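PDB 6JKK: mitotic checkpoint control protein kinase BUB1 from Drosophila melanogaster, which probably acts as an ATP-binding protein kinase of the mitotic checkpoint at the kinetochore, this chain being its kinase domain. Local coordinates for residues 156-160 with 286-291; 257-263 with 280-286; 250-256 with 294-299. All coordinates share one frame; numbering follows the deposited sequence.

Contact 1. Residues 156-160 with 286-291; sequences EYVVM and FQRTMW
Glu156, the first residue of helix 156-175, reaches across with an extended side chain to the start of helix 288-299, and one of its oxygens, OE2, takes two N-H groups. The backbone N of Gln287, the N-cap residue of helix 288-299, donates to it at 2.8 Å, almost straight (178°) and on the syn lone pair; Trp291 NE1 donates on the anti lone pair at 2.9 Å, more bent but lying in the indole plane. Two donors on different lone pairs hold the carboxylate against turning, and its negative charge at this helix end probably suits the helix dipole. CG stands anti to the backbone N (chi1 -171°), which carries the carboxylate over one face of Phe286: the two planes are only 16° apart, and CG makes a CH-pi contact 4.1 Å from the ring centroid. OE1 accepts a hydrogen bond from a water, which in turn accepts one from Gln287 NE2. Tyr157 brings its hydroxyl near the Gln287 side chain, and this hydroxyl is hydrogen-bonded to Lys324. Val159 sets CG1 against Trp291 CH2 at 3.9 Å, a short apolar branch that meets the indole without a polar group to bury. Met160, unbranched and flexible, lays CG 3.5 Å from Trp291 CZ2, while its SD meets Met290 CE and its CE touches Gln287 CG. The contact thus joins two helices of the kinase C-lobe. Helix 246-261 adds Leu260 beside Val159, Phe286 and Trp291; helix 310-322 packs Leu317 and Ala320 on both methionines, and helix 325-339 lies against Tyr157 and Val158.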
# COMPACT_ATOMS: atom_id res chain seq x y z
N GLU A 156 -0.98 21.04 -4.03
CA GLU A 156 -2.31 20.52 -3.70
C GLU A 156 -2.91 19.71 -4.84
O GLU A 156 -3.51 18.66 -4.62
CB GLU A 156 -3.25 21.68 -3.34
CG GLU A 156 -4.59 21.21 -2.78
CD GLU A 156 -5.65 22.27 -2.82
OE1 GLU A 156 -5.35 23.41 -3.26
OE2 GLU A 156 -6.79 21.98 -2.41
N TYR A 157 -2.76 20.20 -6.07
CA TYR A 157 -3.37 19.53 -7.22
C TYR A 157 -2.63 18.25 -7.60
O TYR A 157 -3.26 17.27 -8.02
CB TYR A 157 -3.52 20.51 -8.39
CG TYR A 157 -4.64 21.49 -8.14
CD1 TYR A 157 -4.45 22.62 -7.35
CD2 TYR A 157 -5.91 21.26 -8.65
CE1 TYR A 157 -5.48 23.51 -7.11
CE2 TYR A 157 -6.95 22.14 -8.41
CZ TYR A 157 -6.73 23.25 -7.64
OH TYR A 157 -7.77 24.12 -7.40
N VAL A 158 -1.31 18.23 -7.42
CA VAL A 158 -0.57 16.98 -7.56
C VAL A 158 -1.08 15.96 -6.53
O VAL A 158 -1.25 14.78 -6.84
CB VAL A 158 0.96 17.19 -7.43
CG1 VAL A 158 1.68 15.85 -7.40
CG2 VAL A 158 1.47 18.01 -8.60
N VAL A 159 -1.34 16.43 -5.31
CA VAL A 159 -1.88 15.53 -4.28
C VAL A 159 -3.27 15.01 -4.67
O VAL A 159 -3.58 13.84 -4.47
CB VAL A 159 -1.89 16.18 -2.88
CG1 VAL A 159 -2.46 15.21 -1.84
CG2 VAL A 159 -0.47 16.61 -2.46
N MET A 160 -4.10 15.88 -5.25
CA MET A 160 -5.42 15.43 -5.71
C MET A 160 -5.29 14.32 -6.74
O MET A 160 -6.05 13.34 -6.72
CB MET A 160 -6.20 16.58 -6.34
CG MET A 160 -6.50 17.72 -5.42
SD MET A 160 -7.55 18.86 -6.33
CE MET A 160 -7.28 20.33 -5.34
N PHE A 286 -7.22 26.22 0.11
CA PHE A 286 -7.28 24.90 -0.51
C PHE A 286 -8.70 24.66 -0.96
O PHE A 286 -9.59 25.46 -0.69
CB PHE A 286 -6.89 23.79 0.48
CG PHE A 286 -5.42 23.52 0.57
CD1 PHE A 286 -4.96 22.28 1.01
CD2 PHE A 286 -4.50 24.50 0.25
CE1 PHE A 286 -3.59 22.02 1.11
CE2 PHE A 286 -3.13 24.26 0.34
CZ PHE A 286 -2.68 23.02 0.78
N GLN A 287 -8.93 23.54 -1.63
CA GLN A 287 -10.30 23.14 -1.93
C GLN A 287 -10.86 22.53 -0.65
O GLN A 287 -11.06 21.32 -0.54
CB GLN A 287 -10.34 22.19 -3.13
CG GLN A 287 -9.80 22.85 -4.41
CD GLN A 287 -10.58 24.11 -4.77
OE1 GLN A 287 -11.80 24.07 -4.90
NE2 GLN A 287 -9.88 25.23 -4.93
N ARG A 288 -11.11 23.42 0.32
CA ARG A 288 -11.41 23.07 1.70
C ARG A 288 -12.60 22.13 1.85
O ARG A 288 -12.50 21.07 2.46
CB ARG A 288 -11.69 24.35 2.50
CG ARG A 288 -10.81 24.53 3.72
CD ARG A 288 -11.65 24.61 4.99
NE ARG A 288 -12.74 25.57 4.88
CZ ARG A 288 -12.71 26.80 5.37
NH1 ARG A 288 -11.63 27.24 6.01
NH2 ARG A 288 -13.76 27.60 5.22
N THR A 289 -13.73 22.55 1.29
CA THR A 289 -14.96 21.75 1.33
C THR A 289 -14.72 20.36 0.76
O THR A 289 -15.20 19.36 1.31
CB THR A 289 -16.11 22.46 0.58
OG1 THR A 289 -16.33 23.75 1.17
CG2 THR A 289 -17.39 21.65 0.67
N MET A 290 -13.97 20.28 -0.33
CA MET A 290 -13.69 18.99 -0.96
C MET A 290 -12.85 18.09 -0.06
O MET A 290 -13.21 16.92 0.17
CB MET A 290 -12.98 19.17 -2.30
CG MET A 290 -12.60 17.84 -2.95
SD MET A 290 -11.39 18.03 -4.27
CE MET A 290 -9.90 18.34 -3.30
N TRP A 291 -11.73 18.61 0.43
CA TRP A 291 -10.85 17.82 1.30
C TRP A 291 -11.58 17.42 2.58
O TRP A 291 -11.44 16.29 3.04
CB TRP A 291 -9.57 18.59 1.64
CG TRP A 291 -8.59 18.65 0.50
CD1 TRP A 291 -8.16 19.77 -0.16
CD2 TRP A 291 -7.91 17.55 -0.12
NE1 TRP A 291 -7.27 19.43 -1.15
CE2 TRP A 291 -7.10 18.07 -1.14
CE3 TRP A 291 -7.92 16.17 0.10
CZ2 TRP A 291 -6.30 17.26 -1.95
CZ3 TRP A 291 -7.12 15.36 -0.71
CH2 TRP A 291 -6.33 15.91 -1.71
O HOH W 1 -7.09 25.42 -3.95

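Contact 2. Residues 257-263 with 280-286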
# COMPACT_ATOMS: atom_id res chain seq x y z
N HIS A 257 -2.96 12.95 4.07
CA HIS A 257 -2.55 13.95 5.05
C HIS A 257 -1.05 14.26 4.98
O HIS A 257 -0.64 15.42 5.07
CB HIS A 257 -2.94 13.49 6.46
CG HIS A 257 -2.77 14.54 7.51
ND1 HIS A 257 -1.54 14.86 8.06
CD2 HIS A 257 -3.67 15.33 8.14
CE1 HIS A 257 -1.69 15.81 8.97
NE2 HIS A 257 -2.98 16.11 9.03
N VAL A 258 -0.23 13.22 4.84
CA VAL A 258 1.22 13.40 4.76
C VAL A 258 1.59 14.15 3.49
O VAL A 258 2.47 15.02 3.50
CB VAL A 258 1.96 12.04 4.81
CG1 VAL A 258 3.46 12.24 4.65
CG2 VAL A 258 1.69 11.35 6.13
N LEU A 259 0.91 13.83 2.38
CA LEU A 259 1.18 14.47 1.10
C LEU A 259 0.81 15.95 1.14
O LEU A 259 1.58 16.80 0.71
CB LEU A 259 0.40 13.76 -0.02
CG LEU A 259 0.72 12.28 -0.26
CD1 LEU A 259 -0.10 11.73 -1.41
CD2 LEU A 259 2.19 12.10 -0.53
N LEU A 260 -0.38 16.24 1.67
CA LEU A 260 -0.88 17.61 1.73
C LEU A 260 -0.09 18.51 2.68
O LEU A 260 0.17 19.68 2.37
CB LEU A 260 -2.35 17.61 2.17
CG LEU A 260 -3.47 17.45 1.15
CD1 LEU A 260 -4.83 17.43 1.83
CD2 LEU A 260 -3.41 18.56 0.11
N PHE A 261 0.29 17.97 3.83
CA PHE A 261 0.76 18.80 4.93
C PHE A 261 2.22 18.57 5.32
O PHE A 261 2.80 19.37 6.06
CB PHE A 261 -0.16 18.64 6.15
CG PHE A 261 -1.60 19.02 5.87
CD1 PHE A 261 -1.92 20.30 5.42
CD2 PHE A 261 -2.62 18.11 6.08
CE1 PHE A 261 -3.24 20.66 5.17
CE2 PHE A 261 -3.94 18.45 5.83
CZ PHE A 261 -4.25 19.73 5.37
N GLY A 262 2.82 17.49 4.83
CA GLY A 262 4.20 17.19 5.17
C GLY A 262 4.35 16.66 6.59
O GLY A 262 5.46 16.47 7.09
N ARG A 263 3.21 16.41 7.24
CA ARG A 263 3.21 15.94 8.62
C ARG A 263 2.31 14.73 8.75
O ARG A 263 1.38 14.55 7.97
CB ARG A 263 2.72 17.03 9.56
CG ARG A 263 3.67 18.19 9.76
CD ARG A 263 3.09 19.17 10.77
NE ARG A 263 1.87 19.79 10.25
CZ ARG A 263 1.80 21.02 9.76
NH1 ARG A 263 2.89 21.78 9.72
NH2 ARG A 263 0.65 21.49 9.31
N THR A 280 -5.23 18.88 12.01
CA THR A 280 -4.82 19.94 11.09
C THR A 280 -6.00 20.55 10.33
O THR A 280 -6.78 19.83 9.70
CB THR A 280 -3.80 19.39 10.06
OG1 THR A 280 -2.64 18.91 10.75
CG2 THR A 280 -3.39 20.47 9.08
N ASN A 281 -6.13 21.87 10.39
CA ASN A 281 -7.12 22.57 9.58
C ASN A 281 -6.66 22.69 8.13
O ASN A 281 -5.57 23.18 7.85
CB ASN A 281 -7.37 23.97 10.15
CG ASN A 281 -7.93 23.95 11.56
OD1 ASN A 281 -8.86 23.20 11.86
ND2 ASN A 281 -7.37 24.78 12.44
N VAL A 282 -7.50 22.22 7.21
CA VAL A 282 -7.27 22.45 5.78
C VAL A 282 -7.36 23.96 5.55
O VAL A 282 -8.32 24.59 5.98
CB VAL A 282 -8.34 21.75 4.93
CG1 VAL A 282 -7.99 21.85 3.45
CG2 VAL A 282 -8.48 20.29 5.34
N PRO A 283 -6.34 24.54 4.90
CA PRO A 283 -6.34 25.99 4.62
C PRO A 283 -7.57 26.41 3.80
O PRO A 283 -7.94 25.67 2.89
CB PRO A 283 -5.06 26.20 3.81
CG PRO A 283 -4.16 25.06 4.22
CD PRO A 283 -5.08 23.90 4.46
N ARG A 284 -8.18 27.55 4.12
CA ARG A 284 -9.38 28.01 3.40
C ARG A 284 -9.12 28.12 1.90
O ARG A 284 -10.02 27.90 1.09
CB ARG A 284 -9.82 29.39 3.92
CG ARG A 284 -11.35 29.69 3.92
CD ARG A 284 -12.19 29.06 2.79
NE ARG A 284 -11.77 29.45 1.44
CZ ARG A 284 -12.57 29.45 0.37
NH1 ARG A 284 -13.84 29.08 0.49
NH2 ARG A 284 -12.10 29.81 -0.81
N TYR A 285 -7.89 28.45 1.53
CA TYR A 285 -7.58 28.63 0.12
C TYR A 285 -7.37 27.32 -0.63
O TYR A 285 -7.37 27.30 -1.87
CB TYR A 285 -6.39 29.58 -0.06
CG TYR A 285 -5.19 29.27 0.79
CD1 TYR A 285 -5.02 29.88 2.02
CD2 TYR A 285 -4.22 28.39 0.35
CE1 TYR A 285 -3.92 29.61 2.80
CE2 TYR A 285 -3.12 28.11 1.11
CZ TYR A 285 -2.97 28.73 2.34
OH TYR A 285 -1.87 28.45 3.11
N PHE A 286 -7.22 26.22 0.11
CA PHE A 286 -7.28 24.90 -0.51
C PHE A 286 -8.70 24.66 -0.96
O PHE A 286 -9.59 25.46 -0.69
CB PHE A 286 -6.89 23.79 0.48
CG PHE A 286 -5.42 23.52 0.57
CD1 PHE A 286 -4.96 22.28 1.01
CD2 PHE A 286 -4.50 24.50 0.25
CE1 PHE A 286 -3.59 22.02 1.11
CE2 PHE A 286 -3.13 24.26 0.34
CZ PHE A 286 -2.68 23.02 0.78
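Phe261, at the C-terminal end of helix 246-261, receives the methyl of Thr280 squarely over the centre of its ring: CG2 stands 3.7 Å from the centroid, 2° off the ring normal, a CH-pi contact. Thr280 can do this because CG2 points opposite its own backbone N while OG1 (chi1 -61°) is swung beside that N. The two branches therefore divide their work, the methyl going to the phenyl face and OG1 to the edge of the His257 imidazole, 3.3 Å from NE2. Leu260 CB fills the opposite face of Phe261, so the flat ring is sandwiched between aliphatic groups, and Pro283 CD meets its edge in the ring plane, 3.8 Å from CE1. In His257 a trans first torsion (chi1 -171°) puts the imidazole beside Phe261, whose CD2 rests over its ring; its ND1 donates to Arg263 O at 2.9 Å from above the carbonyl plane. This ties the imidazole to the chain just past the helix, where Gly262 adopts a positive phi that a residue without a side chain accepts easily. In the C-lobe of the kinase fold, the contact thus fastens the end of helix 246-261 to the loop leading from strand 276-278 into helix 288-299. That loop closes with a type I turn from Pro283 to Phe286; the turn has a Phe286 N to Pro283 O bond, and Pro283 CD lies over one face of the Phe286 ring, toward its rim. Leu260 CD2 slides past this ring, 3.6 Å from Phe286 CE1, an apolar leucine branch meeting an aromatic ring.

Contact 3. Residues 250-256 with 294-299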
# COMPACT_ATOMS: atom_id res chain seq x y z
N TYR A 250 -8.93 4.46 6.63
CA TYR A 250 -8.20 5.28 7.60
C TYR A 250 -6.77 5.49 7.12
O TYR A 250 -6.26 6.61 7.13
CB TYR A 250 -8.22 4.61 8.97
CG TYR A 250 -7.42 5.33 10.04
CD1 TYR A 250 -7.99 6.35 10.79
CD2 TYR A 250 -6.11 4.98 10.31
CE1 TYR A 250 -7.27 7.01 11.77
CE2 TYR A 250 -5.38 5.63 11.27
CZ TYR A 250 -5.96 6.64 12.00
OH TYR A 250 -5.23 7.29 12.97
N GLY A 251 -6.12 4.41 6.68
CA GLY A 251 -4.76 4.48 6.17
C GLY A 251 -4.64 5.41 4.98
O GLY A 251 -3.66 6.18 4.86
N LEU A 252 -5.63 5.35 4.10
CA LEU A 252 -5.72 6.21 2.92
C LEU A 252 -5.67 7.68 3.30
O LEU A 252 -4.91 8.46 2.72
CB LEU A 252 -7.01 5.93 2.16
CG LEU A 252 -6.93 5.38 0.74
CD1 LEU A 252 -8.30 5.40 0.08
CD2 LEU A 252 -5.92 6.15 -0.10
N VAL A 253 -6.50 8.08 4.26
CA VAL A 253 -6.51 9.46 4.74
C VAL A 253 -5.15 9.85 5.29
O VAL A 253 -4.65 10.95 5.02
CB VAL A 253 -7.59 9.70 5.80
CG1 VAL A 253 -7.51 11.11 6.35
CG2 VAL A 253 -8.96 9.47 5.21
N SER A 254 -4.54 8.95 6.06
CA SER A 254 -3.25 9.24 6.67
C SER A 254 -2.22 9.56 5.58
O SER A 254 -1.39 10.45 5.76
CB SER A 254 -2.79 8.07 7.55
OG SER A 254 -2.05 7.13 6.79
N VAL A 255 -2.30 8.86 4.45
CA VAL A 255 -1.38 9.11 3.34
C VAL A 255 -1.68 10.46 2.67
O VAL A 255 -0.76 11.22 2.37
CB VAL A 255 -1.43 7.99 2.28
CG1 VAL A 255 -0.47 8.31 1.15
CG2 VAL A 255 -1.06 6.66 2.90
N MET A 256 -2.95 10.74 2.43
CA MET A 256 -3.34 12.02 1.85
C MET A 256 -2.87 13.16 2.75
O MET A 256 -2.41 14.19 2.27
CB MET A 256 -4.86 12.11 1.67
CG MET A 256 -5.46 11.06 0.75
SD MET A 256 -7.25 11.32 0.68
CE MET A 256 -7.73 9.94 -0.38
N ILE A 294 -13.82 14.53 1.76
CA ILE A 294 -13.03 13.32 1.61
C ILE A 294 -12.59 12.75 2.96
O ILE A 294 -12.79 11.56 3.22
CB ILE A 294 -11.81 13.56 0.70
CG1 ILE A 294 -12.25 13.95 -0.71
CG2 ILE A 294 -10.92 12.31 0.66
CD1 ILE A 294 -11.13 14.52 -1.57
N PHE A 295 -12.01 13.59 3.80
CA PHE A 295 -11.52 13.15 5.11
C PHE A 295 -12.68 12.66 5.98
O PHE A 295 -12.59 11.60 6.60
CB PHE A 295 -10.77 14.28 5.82
CG PHE A 295 -9.50 14.72 5.12
CD1 PHE A 295 -8.98 13.99 4.06
CD2 PHE A 295 -8.83 15.86 5.55
CE1 PHE A 295 -7.81 14.39 3.42
CE2 PHE A 295 -7.66 16.27 4.92
CZ PHE A 295 -7.15 15.54 3.86
N ARG A 296 -13.77 13.42 6.02
CA ARG A 296 -14.91 13.07 6.86
C ARG A 296 -15.56 11.76 6.42
O ARG A 296 -15.93 10.93 7.26
CB ARG A 296 -15.95 14.19 6.87
CG ARG A 296 -17.05 13.99 7.90
CD ARG A 296 -18.08 15.12 7.88
NE ARG A 296 -17.63 16.30 7.16
CZ ARG A 296 -17.98 16.60 5.91
NH1 ARG A 296 -18.79 15.79 5.24
NH2 ARG A 296 -17.52 17.70 5.33
N THR A 297 -15.69 11.58 5.11
CA THR A 297 -16.33 10.40 4.55
C THR A 297 -15.51 9.15 4.81
O THR A 297 -16.06 8.08 5.12
CB THR A 297 -16.54 10.58 3.04
OG1 THR A 297 -17.39 11.71 2.81
CG2 THR A 297 -17.19 9.35 2.44
N LEU A 298 -14.20 9.27 4.68
CA LEU A 298 -13.32 8.11 4.83
C LEU A 298 -13.05 7.77 6.30
O LEU A 298 -12.74 6.62 6.62
CB LEU A 298 -12.01 8.32 4.07
CG LEU A 298 -12.06 8.32 2.54
CD1 LEU A 298 -10.74 8.82 1.95
CD2 LEU A 298 -12.37 6.93 2.02
N LEU A 299 -13.16 8.76 7.18
CA LEU A 299 -12.89 8.54 8.60
C LEU A 299 -14.13 8.15 9.40
O LEU A 299 -14.02 7.51 10.45
CB LEU A 299 -12.27 9.79 9.24
CG LEU A 299 -10.82 10.12 8.89
CD1 LEU A 299 -10.40 11.42 9.54
CD2 LEU A 299 -9.93 8.99 9.36
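Val253 presses into segment 294-299 of helix 288-299 with both methyls, and here the fit is closest: CG2 lies 3.5 Å from Leu298 CB, tighter than usual for two carbons. The same CG2 also meets Leu298 CD1 and, more distantly, Leu299 CG, while CG1, set across from the main-chain N (chi1 176°), turns to Phe295 CD1. A valine suits this spot, since its branching at CB supplies two short contacts where the CA atoms of Val253 and Phe295 are only 6.2 Å apart. Met256, one turn further on, fills the wider space with an extended chain. Its SD sits 3.8 Å from Ile294 CG2 and comes in at the edge of the Phe295 ring, 5.5 Å from the centroid, a Met-aromatic contact; CE continues to Leu298 CD1. The two segments belong to helices 246-261 and 288-299 of the kinase C-lobe. The axes of segments 250-256 and 294-299 run nearly antiparallel, 154° apart in direction, come within 9.1 Å, and meet chiefly through apolar side chains. Cut back to an alanine here, Met256 would lose its thioether, which would probably open a gap between Ile294, Phe295 and Leu298 and leave the Phe295 edge without its sulfur partner. At the other end Tyr250 touches through its ring, CD1 lying 3.6 Å from Leu299 CD2, whereas its hydroxyl is bonded to Leu231 O, away from this interface. The outer sides are looser and more polar. Ser254 faces away from the partner helix and spends OG on Gly251 O of its own helix, 2.7 Å away, while Arg296 points away and Thr297 lies to the flank, both partly exposed; each bonds to Asn293.

All three contacts lie in the C-lobe of the kinase domain, on the same side of the chain's centre. Centres of contacts 1 and 2 are about 8 Å apart; that of contact 3 is about 12 Å from contact 2 and 13 Å from contact 1. Along the chain come 156-160, then 250-256 and 257-263, then 280-286, 286-291 and 294-299. Contacts 2 and 3 share helix 246-261, contacts 1 and 3 share helix 288-299, and Phe286 belongs to both contacts 1 and 2. Leu260 packs on Trp291 and Phe295, so the three join helices 156-175, 246-261 and 288-299 and the loop 280-286 into one packed region, well removed from the predicted ATP-binding lysine, Lys85.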